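Putative ManD family dehydratase (Pantoea ananatis, PDB 3T6C) catalyses, at a low rate in vitro, the magnesium-dependent dehydration of D-gluconate to 2-dehydro-3-deoxy-D-gluconate, as a member of the mandelate racemase/muconate lactonizing enzyme family. Local coordinates at residues D143-Y148 against H363-S368; V275-T280 against E298-V303; Y317-I322 against I373-P378. All coordinates share one frame; numbering follows the deposited sequence. Where two conformers were deposited one is given.

Contact 1 (D143-Y148 against H363-S368)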
loop_
_atom_site.group_PDB
_atom_site.type_symbol
_atom_site.label_atom_id
_atom_site.label_comp_id
_atom_site.label_asym_id
_atom_site.label_seq_id
_atom_site.Cartn_x
_atom_site.Cartn_y
_atom_site.Cartn_z
ATOM N N ASP A 143 18.764 -38.312 -2.563
ATOM C CA ASP A 143 18.707 -39.752 -2.768
ATOM C C ASP A 143 17.656 -40.539 -2.017
ATOM O O ASP A 143 17.650 -41.781 -2.073
ATOM C CB ASP A 143 20.079 -40.406 -2.737
ATOM C CG ASP A 143 20.901 -40.014 -3.954
ATOM O OD1 ASP A 143 20.710 -40.678 -5.019
ATOM O OD2 ASP A 143 21.652 -39.002 -3.836
ATOM N N GLY A 144 16.812 -39.818 -1.286
ATOM C CA GLY A 144 15.726 -40.431 -0.544
ATOM C C GLY A 144 14.728 -39.273 -0.320
ATOM O O GLY A 144 15.125 -38.104 -0.284
ATOM N N ILE A 145 13.451 -39.609 -0.172
ATOM C CA ILE A 145 12.407 -38.608 0.074
ATOM C C ILE A 145 11.958 -38.687 1.533
ATOM O O ILE A 145 11.410 -39.705 1.991
ATOM C CB ILE A 145 11.188 -38.887 -0.845
ATOM C CG1 ILE A 145 11.564 -38.627 -2.314
ATOM C CG2 ILE A 145 9.927 -38.087 -0.395
ATOM C CD1 ILE A 145 12.228 -37.285 -2.610
ATOM N N ALA A 146 12.202 -37.624 2.277
ATOM C CA ALA A 146 11.813 -37.608 3.702
ATOM C C ALA A 146 10.305 -37.612 3.893
ATOM O O ALA A 146 9.551 -36.877 3.203
ATOM C CB ALA A 146 12.455 -36.418 4.412
ATOM N N LEU A 147 9.860 -38.464 4.816
ATOM C CA LEU A 147 8.430 -38.713 5.038
ATOM C C LEU A 147 7.953 -38.147 6.369
ATOM O O LEU A 147 8.681 -38.191 7.365
ATOM C CB LEU A 147 8.152 -40.231 4.995
ATOM C CG LEU A 147 8.676 -40.943 3.744
ATOM C CD1 LEU A 147 8.378 -42.456 3.934
ATOM C CD2 LEU A 147 7.966 -40.418 2.515
ATOM N N TYR A 148 6.702 -37.652 6.431
ATOM C CA TYR A 148 6.048 -37.575 7.726
ATOM C C TYR A 148 4.846 -38.493 7.785
ATOM O O TYR A 148 4.242 -38.795 6.746
ATOM C CB TYR A 148 5.624 -36.146 8.097
ATOM C CG TYR A 148 4.351 -35.566 7.425
ATOM C CD1 TYR A 148 3.070 -35.795 7.986
ATOM C CD2 TYR A 148 4.443 -34.753 6.311
ATOM C CE1 TYR A 148 1.920 -35.240 7.401
ATOM C CE2 TYR A 148 3.306 -34.132 5.747
ATOM C CZ TYR A 148 2.063 -34.407 6.269
ATOM O OH TYR A 148 0.982 -33.806 5.666
ATOM N N HIS A 363 8.263 -38.128 -7.760
ATOM C CA HIS A 363 9.103 -37.707 -8.877
ATOM C C HIS A 363 9.303 -36.193 -8.871
ATOM O O HIS A 363 10.415 -35.724 -9.117
ATOM C CB HIS A 363 8.537 -38.195 -10.193
ATOM C CG HIS A 363 8.823 -39.643 -10.457
ATOM N ND1 HIS A 363 9.357 -40.095 -11.652
ATOM C CD2 HIS A 363 8.647 -40.742 -9.684
ATOM C CE1 HIS A 363 9.486 -41.413 -11.607
ATOM N NE2 HIS A 363 9.049 -41.836 -10.429
ATOM N N LEU A 364 8.248 -35.447 -8.571
ATOM C CA LEU A 364 8.393 -34.001 -8.307
ATOM C C LEU A 364 9.312 -33.771 -7.120
ATOM O O LEU A 364 10.229 -32.935 -7.199
ATOM C CB LEU A 364 7.032 -33.355 -8.044
ATOM C CG LEU A 364 6.178 -33.168 -9.320
ATOM C CD1 LEU A 364 4.693 -33.227 -8.912
ATOM C CD2 LEU A 364 6.520 -31.837 -9.967
ATOM N N ASP A 365 9.073 -34.473 -6.017
ATOM C CA ASP A 365 9.914 -34.304 -4.842
ATOM C C ASP A 365 11.387 -34.512 -5.127
ATOM O O ASP A 365 12.216 -33.737 -4.644
ATOM C CB ASP A 365 9.540 -35.325 -3.762
ATOM C CG ASP A 365 8.171 -35.102 -3.145
ATOM O OD1 ASP A 365 7.602 -33.989 -3.180
ATOM O OD2 ASP A 365 7.672 -36.113 -2.555
ATOM N N LEU A 366 11.735 -35.566 -5.883
ATOM C CA LEU A 366 13.145 -35.804 -6.205
ATOM C C LEU A 366 13.787 -34.686 -7.023
ATOM O O LEU A 366 15.012 -34.444 -6.849
ATOM C CB LEU A 366 13.302 -37.134 -6.940
ATOM C CG LEU A 366 13.125 -38.340 -6.044
ATOM C CD1 LEU A 366 13.095 -39.585 -6.933
ATOM C CD2 LEU A 366 14.335 -38.453 -5.097
ATOM N N SER A 367 13.001 -34.050 -7.909
ATOM C CA SER A 367 13.554 -33.094 -8.867
ATOM C C SER A 367 13.426 -31.634 -8.441
ATOM O O SER A 367 13.885 -30.727 -9.165
ATOM C CB SER A 367 12.948 -33.334 -10.263
ATOM O OG SER A 367 11.532 -33.229 -10.193
ATOM N N SER A 368 12.793 -31.382 -7.281
ATOM C CA SER A 368 12.596 -29.992 -6.827
ATOM C C SER A 368 13.639 -29.527 -5.830
ATOM O O SER A 368 13.776 -30.108 -4.764
ATOM C CB SER A 368 11.226 -29.891 -6.101
ATOM O OG SER A 368 10.168 -29.994 -7.012
#

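Contact 2 (V275-T280 against E298-V303). With MG (magnesium ion), chain C; GCO (D-gluconic acid), chain D; EDO (1,2-ethanediol), chain H.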
loop_
_atom_site.group_PDB
_atom_site.type_symbol
_atom_site.label_atom_id
_atom_site.label_comp_id
_atom_site.label_asym_id
_atom_site.label_seq_id
_atom_site.Cartn_x
_atom_site.Cartn_y
_atom_site.Cartn_z
ATOM N N VAL A 275 -6.676 -21.858 7.968
ATOM C CA VAL A 275 -7.889 -21.243 7.414
ATOM C C VAL A 275 -8.392 -22.087 6.227
ATOM O O VAL A 275 -7.630 -22.817 5.573
ATOM C CB VAL A 275 -7.732 -19.767 6.958
ATOM C CG1 VAL A 275 -7.268 -18.885 8.141
ATOM C CG2 VAL A 275 -6.750 -19.657 5.798
ATOM N N ALA A 276 -9.682 -21.942 5.956
ATOM C CA ALA A 276 -10.316 -22.474 4.754
ATOM C C ALA A 276 -9.810 -21.680 3.538
ATOM O O ALA A 276 -9.404 -20.527 3.676
ATOM C CB ALA A 276 -11.812 -22.214 4.906
ATOM N N PRO A 277 -9.887 -22.266 2.319
ATOM C CA PRO A 277 -9.525 -21.461 1.129
ATOM C C PRO A 277 -10.341 -20.190 1.029
ATOM O O PRO A 277 -9.796 -19.152 0.622
ATOM C CB PRO A 277 -9.901 -22.400 -0.041
ATOM C CG PRO A 277 -9.704 -23.754 0.529
ATOM C CD PRO A 277 -10.362 -23.605 1.917
ATOM N N GLU A 278 -11.606 -20.228 1.459
ATOM C CA GLU A 278 -12.447 -19.051 1.341
ATOM C C GLU A 278 -12.015 -17.927 2.295
ATOM O O GLU A 278 -12.505 -16.799 2.150
ATOM C CB GLU A 278 -13.894 -19.453 1.599
ATOM C CG GLU A 278 -14.439 -20.443 0.536
ATOM C CD GLU A 278 -14.271 -21.941 0.873
ATOM O OE1 GLU A 278 -13.499 -22.302 1.793
ATOM O OE2 GLU A 278 -14.960 -22.739 0.205
ATOM N N ASN A 279 -11.189 -18.248 3.299
ATOM C CA ASN A 279 -10.638 -17.288 4.285
ATOM C C ASN A 279 -9.181 -16.885 4.086
ATOM O O ASN A 279 -8.517 -16.473 5.064
ATOM C CB ASN A 279 -10.927 -17.681 5.724
ATOM C CG ASN A 279 -12.397 -17.463 6.117
ATOM O OD1 ASN A 279 -13.020 -16.480 5.693
ATOM N ND2 ASN A 279 -12.938 -18.361 6.962
ATOM N N THR A 280 -8.603 -17.211 2.933
ATOM C CA THR A 280 -7.189 -16.867 2.694
ATOM C C THR A 280 -6.776 -15.418 2.965
ATOM O O THR A 280 -5.630 -15.183 3.316
ATOM C CB THR A 280 -6.736 -17.239 1.253
ATOM O OG1 THR A 280 -7.630 -16.675 0.313
ATOM C CG2 THR A 280 -6.681 -18.763 1.109
ATOM N N GLU A 298 -4.207 -28.267 0.457
ATOM C CA GLU A 298 -4.723 -29.543 -0.088
ATOM C C GLU A 298 -6.063 -29.338 -0.785
ATOM O O GLU A 298 -6.397 -30.113 -1.706
ATOM C CB GLU A 298 -4.857 -30.638 1.010
ATOM C CG GLU A 298 -5.970 -30.319 1.995
ATOM C CD GLU A 298 -5.943 -31.211 3.231
ATOM O OE1 GLU A 298 -4.868 -31.406 3.818
ATOM O OE2 GLU A 298 -6.987 -31.737 3.636
ATOM N N LEU A 299 -6.837 -28.333 -0.366
ATOM C CA LEU A 299 -8.140 -28.051 -0.990
ATOM C C LEU A 299 -8.061 -27.204 -2.271
ATOM O O LEU A 299 -9.079 -27.017 -2.935
ATOM C CB LEU A 299 -9.060 -27.309 0.011
ATOM C CG LEU A 299 -9.760 -28.238 0.997
ATOM C CD1 LEU A 299 -10.348 -27.426 2.165
ATOM C CD2 LEU A 299 -10.926 -28.976 0.250
ATOM N N PHE A 300 -6.891 -26.642 -2.596
ATOM C CA PHE A 300 -6.864 -25.634 -3.665
ATOM C C PHE A 300 -7.094 -26.212 -5.065
ATOM O O PHE A 300 -6.693 -27.350 -5.374
ATOM C CB PHE A 300 -5.508 -24.934 -3.696
ATOM C CG PHE A 300 -5.231 -24.053 -2.507
ATOM C CD1 PHE A 300 -6.217 -23.642 -1.612
ATOM C CD2 PHE A 300 -3.930 -23.611 -2.294
ATOM C CE1 PHE A 300 -5.911 -22.774 -0.537
ATOM C CE2 PHE A 300 -3.615 -22.738 -1.265
ATOM C CZ PHE A 300 -4.572 -22.335 -0.356
ATOM N N VAL A 301 -7.964 -25.535 -5.785
ATOM C CA VAL A 301 -8.292 -25.826 -7.192
ATOM C C VAL A 301 -8.019 -24.695 -8.174
ATOM O O VAL A 301 -8.378 -24.819 -9.393
ATOM C CB VAL A 301 -9.749 -26.332 -7.281
ATOM C CG1 VAL A 301 -9.930 -27.675 -6.574
ATOM C CG2 VAL A 301 -10.715 -25.308 -6.655
ATOM N N ASN A 302 -7.532 -23.548 -7.708
ATOM C CA ASN A 302 -7.606 -22.338 -8.531
ATOM C C ASN A 302 -6.363 -21.475 -8.246
ATOM O O ASN A 302 -5.987 -21.292 -7.066
ATOM C CB ASN A 302 -8.882 -21.580 -8.117
ATOM C CG ASN A 302 -9.264 -20.450 -9.088
ATOM O OD1 ASN A 302 -8.419 -19.605 -9.469
ATOM N ND2 ASN A 302 -10.519 -20.463 -9.542
ATOM N N VAL A 303 -5.774 -20.903 -9.295
ATOM C CA VAL A 303 -4.602 -20.046 -9.143
ATOM C C VAL A 303 -4.880 -18.833 -8.219
ATOM O O VAL A 303 -3.968 -18.336 -7.500
ATOM C CB VAL A 303 -4.098 -19.579 -10.538
ATOM C CG1 VAL A 303 -5.186 -18.778 -11.282
ATOM C CG2 VAL A 303 -2.786 -18.730 -10.416
HETATM MG MG MG C . -4.550 -31.780 5.920
HETATM C C1 GCO D . -4.330 -34.596 5.175
HETATM C C2 GCO D . -5.734 -34.266 4.833
HETATM C C3 GCO D . -6.651 -35.464 4.676
HETATM C C4 GCO D . -7.972 -35.051 4.061
HETATM C C5 GCO D . -8.467 -36.135 3.135
HETATM C C6 GCO D . -9.781 -35.796 2.452
HETATM O O1A GCO D . -3.811 -35.713 4.881
HETATM O O1B GCO D . -3.595 -33.667 5.644
HETATM O O2 GCO D . -6.166 -33.208 5.648
HETATM O O3 GCO D . -6.804 -35.999 5.938
HETATM O O4 GCO D . -8.892 -34.838 5.115
HETATM O O5 GCO D . -7.503 -36.362 2.175
HETATM O O6 GCO D . -10.245 -36.782 1.552
HETATM C C1 EDO H . -16.622 -17.992 10.706
HETATM O O1 EDO H . -17.940 -17.610 10.160
HETATM C C2 EDO H . -15.434 -17.910 9.721
HETATM O O2 EDO H . -15.610 -18.460 8.361
HETATM O O HOH W 1 -5.845 -30.162 6.238
#

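Contact 3 (Y317-I322 against I373-P378). With GCO (D-gluconic acid), chain D.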
loop_
_atom_site.group_PDB
_atom_site.type_symbol
_atom_site.label_atom_id
_atom_site.label_comp_id
_atom_site.label_asym_id
_atom_site.label_seq_id
_atom_site.Cartn_x
_atom_site.Cartn_y
_atom_site.Cartn_z
ATOM N N TYR A 317 4.828 -23.695 3.144
ATOM C CA TYR A 317 4.684 -24.986 2.451
ATOM C C TYR A 317 3.411 -24.978 1.680
ATOM O O TYR A 317 2.349 -24.668 2.225
ATOM C CB TYR A 317 4.605 -26.176 3.461
ATOM C CG TYR A 317 5.891 -26.329 4.265
ATOM C CD1 TYR A 317 6.040 -25.671 5.488
ATOM C CD2 TYR A 317 6.952 -27.094 3.790
ATOM C CE1 TYR A 317 7.247 -25.768 6.223
ATOM C CE2 TYR A 317 8.166 -27.201 4.524
ATOM C CZ TYR A 317 8.269 -26.556 5.724
ATOM O OH TYR A 317 9.436 -26.639 6.451
ATOM N N ILE A 318 3.501 -25.363 0.415
ATOM C CA ILE A 318 2.319 -25.498 -0.455
ATOM C C ILE A 318 1.933 -26.985 -0.456
ATOM O O ILE A 318 2.755 -27.887 -0.625
ATOM C CB ILE A 318 2.622 -24.906 -1.864
ATOM C CG1 ILE A 318 1.364 -24.981 -2.741
ATOM C CG2 ILE A 318 3.695 -25.679 -2.595
ATOM C CD1 ILE A 318 0.195 -24.137 -2.204
ATOM N N ARG A 319 0.657 -27.201 -0.139
ATOM C CA ARG A 319 0.060 -28.517 0.144
ATOM C C ARG A 319 -0.758 -29.185 -0.948
ATOM O O ARG A 319 -1.528 -30.121 -0.655
ATOM C CB ARG A 319 -0.746 -28.479 1.461
ATOM C CG ARG A 319 0.120 -28.205 2.700
ATOM C CD ARG A 319 0.689 -29.539 3.239
ATOM N NE ARG A 319 -0.401 -30.469 3.588
ATOM C CZ ARG A 319 -0.341 -31.807 3.454
ATOM N NH1 ARG A 319 0.705 -32.428 2.869
ATOM N NH2 ARG A 319 -1.360 -32.564 3.886
ATOM N N CYS A 320 -0.700 -28.666 -2.166
ATOM C CA CYS A 320 -1.703 -29.138 -3.141
ATOM C C CYS A 320 -1.788 -30.644 -3.251
ATOM O O CYS A 320 -0.758 -31.386 -3.197
ATOM C CB CYS A 320 -1.357 -28.640 -4.525
ATOM S SG CYS A 320 -1.381 -26.804 -4.598
ATOM N N HIS A 321 -3.036 -31.092 -3.474
ATOM C CA HIS A 321 -3.295 -32.467 -3.929
ATOM C C HIS A 321 -3.104 -32.269 -5.422
ATOM O O HIS A 321 -3.929 -31.581 -6.104
ATOM C CB HIS A 321 -4.754 -32.783 -3.552
ATOM C CG HIS A 321 -5.226 -34.168 -3.914
ATOM N ND1 HIS A 321 -4.852 -35.289 -3.202
ATOM C CD2 HIS A 321 -6.113 -34.586 -4.840
ATOM C CE1 HIS A 321 -5.443 -36.352 -3.726
ATOM N NE2 HIS A 321 -6.234 -35.945 -4.707
ATOM N N ILE A 322 -2.061 -32.867 -5.991
ATOM C CA ILE A 322 -1.709 -32.443 -7.346
ATOM C C ILE A 322 -2.779 -32.835 -8.369
ATOM O O ILE A 322 -2.900 -32.184 -9.408
ATOM C CB ILE A 322 -0.282 -32.863 -7.797
ATOM C CG1 ILE A 322 -0.126 -34.384 -7.933
ATOM C CG2 ILE A 322 0.777 -32.203 -6.881
ATOM C CD1 ILE A 322 1.240 -34.772 -8.533
ATOM N N ILE A 373 8.633 -31.681 2.473
ATOM C CA ILE A 373 8.406 -32.945 3.172
ATOM C C ILE A 373 7.397 -33.736 2.342
ATOM O O ILE A 373 6.642 -33.124 1.568
ATOM C CB ILE A 373 7.940 -32.699 4.647
ATOM C CG1 ILE A 373 8.043 -33.989 5.461
ATOM C CG2 ILE A 373 6.486 -32.197 4.677
ATOM C CD1 ILE A 373 9.527 -34.462 5.632
ATOM N N GLN A 374 7.374 -35.069 2.518
ATOM C CA GLN A 374 6.312 -35.858 1.851
ATOM C C GLN A 374 5.462 -36.633 2.854
ATOM O O GLN A 374 5.929 -37.578 3.476
ATOM C CB GLN A 374 6.945 -36.844 0.863
ATOM C CG GLN A 374 5.900 -37.579 -0.038
ATOM C CD GLN A 374 4.890 -36.598 -0.643
ATOM O OE1 GLN A 374 3.729 -36.534 -0.177
ATOM N NE2 GLN A 374 5.322 -35.793 -1.612
ATOM N N GLU A 375 4.199 -36.235 2.981
ATOM C CA GLU A 375 3.210 -36.996 3.729
ATOM C C GLU A 375 3.157 -38.419 3.226
ATOM O O GLU A 375 3.223 -38.628 2.004
ATOM C CB GLU A 375 1.854 -36.358 3.463
ATOM C CG GLU A 375 0.747 -36.914 4.356
ATOM C CD GLU A 375 -0.544 -36.147 4.204
ATOM O OE1 GLU A 375 -0.734 -35.426 3.227
ATOM O OE2 GLU A 375 -1.418 -36.266 5.095
ATOM N N TYR A 376 2.999 -39.379 4.140
ATOM C CA TYR A 376 2.935 -40.757 3.710
ATOM C C TYR A 376 1.967 -41.532 4.577
ATOM O O TYR A 376 2.007 -41.423 5.806
ATOM C CB TYR A 376 4.325 -41.350 3.866
ATOM C CG TYR A 376 4.366 -42.814 3.517
ATOM C CD1 TYR A 376 4.284 -43.202 2.205
ATOM C CD2 TYR A 376 4.500 -43.770 4.514
ATOM C CE1 TYR A 376 4.327 -44.528 1.875
ATOM C CE2 TYR A 376 4.545 -45.129 4.186
ATOM C CZ TYR A 376 4.451 -45.460 2.876
ATOM O OH TYR A 376 4.490 -46.789 2.513
ATOM N N THR A 377 1.107 -42.335 3.946
ATOM C CA THR A 377 0.356 -43.323 4.735
ATOM C C THR A 377 0.616 -44.673 4.112
ATOM O O THR A 377 0.699 -44.829 2.883
ATOM C CB THR A 377 -1.168 -43.035 4.802
ATOM O OG1 THR A 377 -1.660 -42.933 3.485
ATOM C CG2 THR A 377 -1.482 -41.744 5.505
ATOM N N PRO A 378 0.809 -45.677 4.955
ATOM C CA PRO A 378 1.286 -46.948 4.418
ATOM C C PRO A 378 0.341 -47.553 3.362
ATOM O O PRO A 378 -0.879 -47.353 3.405
ATOM C CB PRO A 378 1.413 -47.852 5.656
ATOM C CG PRO A 378 0.973 -47.043 6.834
ATOM C CD PRO A 378 0.805 -45.604 6.425
HETATM C C1 GCO D . -4.330 -34.596 5.175
HETATM C C2 GCO D . -5.734 -34.266 4.833
HETATM C C3 GCO D . -6.651 -35.464 4.676
HETATM C C4 GCO D . -7.972 -35.051 4.061
HETATM C C5 GCO D . -8.467 -36.135 3.135
HETATM C C6 GCO D . -9.781 -35.796 2.452
HETATM O O1A GCO D . -3.811 -35.713 4.881
HETATM O O1B GCO D . -3.595 -33.667 5.644
HETATM O O2 GCO D . -6.166 -33.208 5.648
HETATM O O3 GCO D . -6.804 -35.999 5.938
HETATM O O4 GCO D . -8.892 -34.838 5.115
HETATM O O5 GCO D . -7.503 -36.362 2.175
HETATM O O6 GCO D . -10.245 -36.782 1.552
#

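Contact 1 (D143-Y148 against H363-S368)
The carboxylate of Asp-365 is the flat group that meets Ile-145 here, and the methyl CG2 of Ile-145 comes at its OD2 from a tilt, neither squarely over a face nor squarely at an edge, 3.7 Å away. Trp-347 and Phe-371 also pack against this aspartate. The other branch of Ile-145 makes the apolar part of the contact. Its CG1 stands anti to the carbonyl carbon (chi1 -68°), and a bend at chi2 (-51°) carries CD1 into the angle between two consecutive side chains of the helix. There CD1 lies 3.5 Å from Asp-365 CB and also 3.5 Å from Leu-366 CD2. The second distance is tighter than usual for two carbons, but Ile-145 was modelled in two conformers, so the squeeze is doubtful. Leu-366 CG joins in, 3.7 Å from Ile-145 CD1. The side chains of Ile-145 and Asp-365 cross at about a right angle. In the fold this brings the start of strand 145-151, part of the barrel sheet, against the C-terminal end of helix 355-367, the strand-to-helix core packing of the enolase-superfamily barrel domain. Chemically, the contact is apolar, with no hydrogen bond across it. No polar partner for the buried OD2 comes from segment 143-148; its hydrogen bond is to Gln-374 NE2 on the adjacent strand.

Contact 2 (V275-T280 against E298-V303)
Apolar packing comes first: the ring of Pro-277 enters the angle between Leu-299 and Phe-300. Its CG sits 3.6 Å from Leu-299 CB, and its CD is 3.8 Å from Leu-299 CD1, the two side chains crossing at about a right angle. Toward Phe-300 the proline presents CB, which reaches the edge of the phenyl ring near its plane, 4.0 Å from CE1. With CG anti to the carbonyl carbon, chi1 of -68° swings the ring toward the proline, and chi2 of -15° sets which edge it presents. Thr-280 CG2 adds a looser touch, 4.4 Å from Phe-300 CZ. Hydrogen bonds run within the turn 275-280, where Asn-279 N donates to Ala-276 O, and outward, to a neighbouring subunit whose Asn-304 ND2 donates to Pro-277 O. Metal binding belongs to Glu-298: OE1 binds magnesium at 2.2 Å, with Asp-246, Glu-272, a water, and O1B and O2 of the D-gluconate completing the six ligands, while OE2 lies 2.6 Å from that O2. Tyr-103 OH of that same neighbouring subunit hydrogen-bonds OE2, a second-shell hold on the carboxylate. The contact joins two successive loops of the barrel domain, one running from strand 270-272 to helix 283-289, the other from strand 294-296, its parallel neighbour, to helix 303-311, whose Trp-306 and Leu-309 pack on Phe-300.

Contact 3 (Y317-I322 against I373-P378)
Arg-319 and Glu-375 face each other across the catalytic end of the barrel with their CA atoms 9.7 Å apart, too far for backbone pairing, so their side chains close the gap. Arg-319 is bent at chi2 and chi3, which brings its guanidinium round to meet the glutamate. Glu-375 is extended instead: CG is anti to the backbone N and the chain runs straight on, which carries the carboxylate out from its strand. Both terminal nitrogens of the arginine converge on a single oxygen. NH2 donates to Glu-375 OE1 over 3.0 Å in a nearly straight bond (162°), and NH1 reaches the same OE1 more weakly at 3.3 Å. OE1 lies at the guanidinium edge and in its plane, but NH2 meets it from above the carboxylate plane, about 50° out of it. Ser-349 N also donates to OE1, and Ala-346 O accepts from NH1, fixing both partners of the salt bridge. Next to it sits the substrate carboxylate. Arg-319 NH2 is 3.0 Å from O1B of the D-gluconate. Glu-375 OE2 is only 2.5 Å from D-gluconate O1A, so close that one of the two acid groups probably carries a proton and donates it to the other; His-150 NE2 bonds OE2 as well. The pair lies against the carboxylate of the D-gluconate, consistent with both residues binding the substrate; Arg-319 NH2 also bonds Glu-272, a magnesium ligand. Arg-319 directly follows strand 317-318, which lies between strands 294-296 and 344-345, whereas Glu-375 is on strand 374-375, paired in parallel with strand 145-151, whose Tyr-148 touches both side chains.

Along the chain, contact 2 closes before contact 3 opens and falls wholly between the two segments of contact 1, whose segments alternate with those of contact 3. All three belong to one curled sheet and the helices and loops around it. Contacts 1 and 3 are neighbours, their centres 11 Å apart: helix 355-367 leads into strand 374-375, which lies beside strand 145-151. Contacts 2 and 3 lie 15 Å apart between centres and both touch the D-gluconate. Contact 1 is about 24 Å from contact 2, centre to centre, and lies farther from the substrate, the side chain of Asp-365 about 14 Å from the D-gluconate. Glu-298, Arg-319 and Glu-375, from three different strand ends, meet round the one D-gluconate.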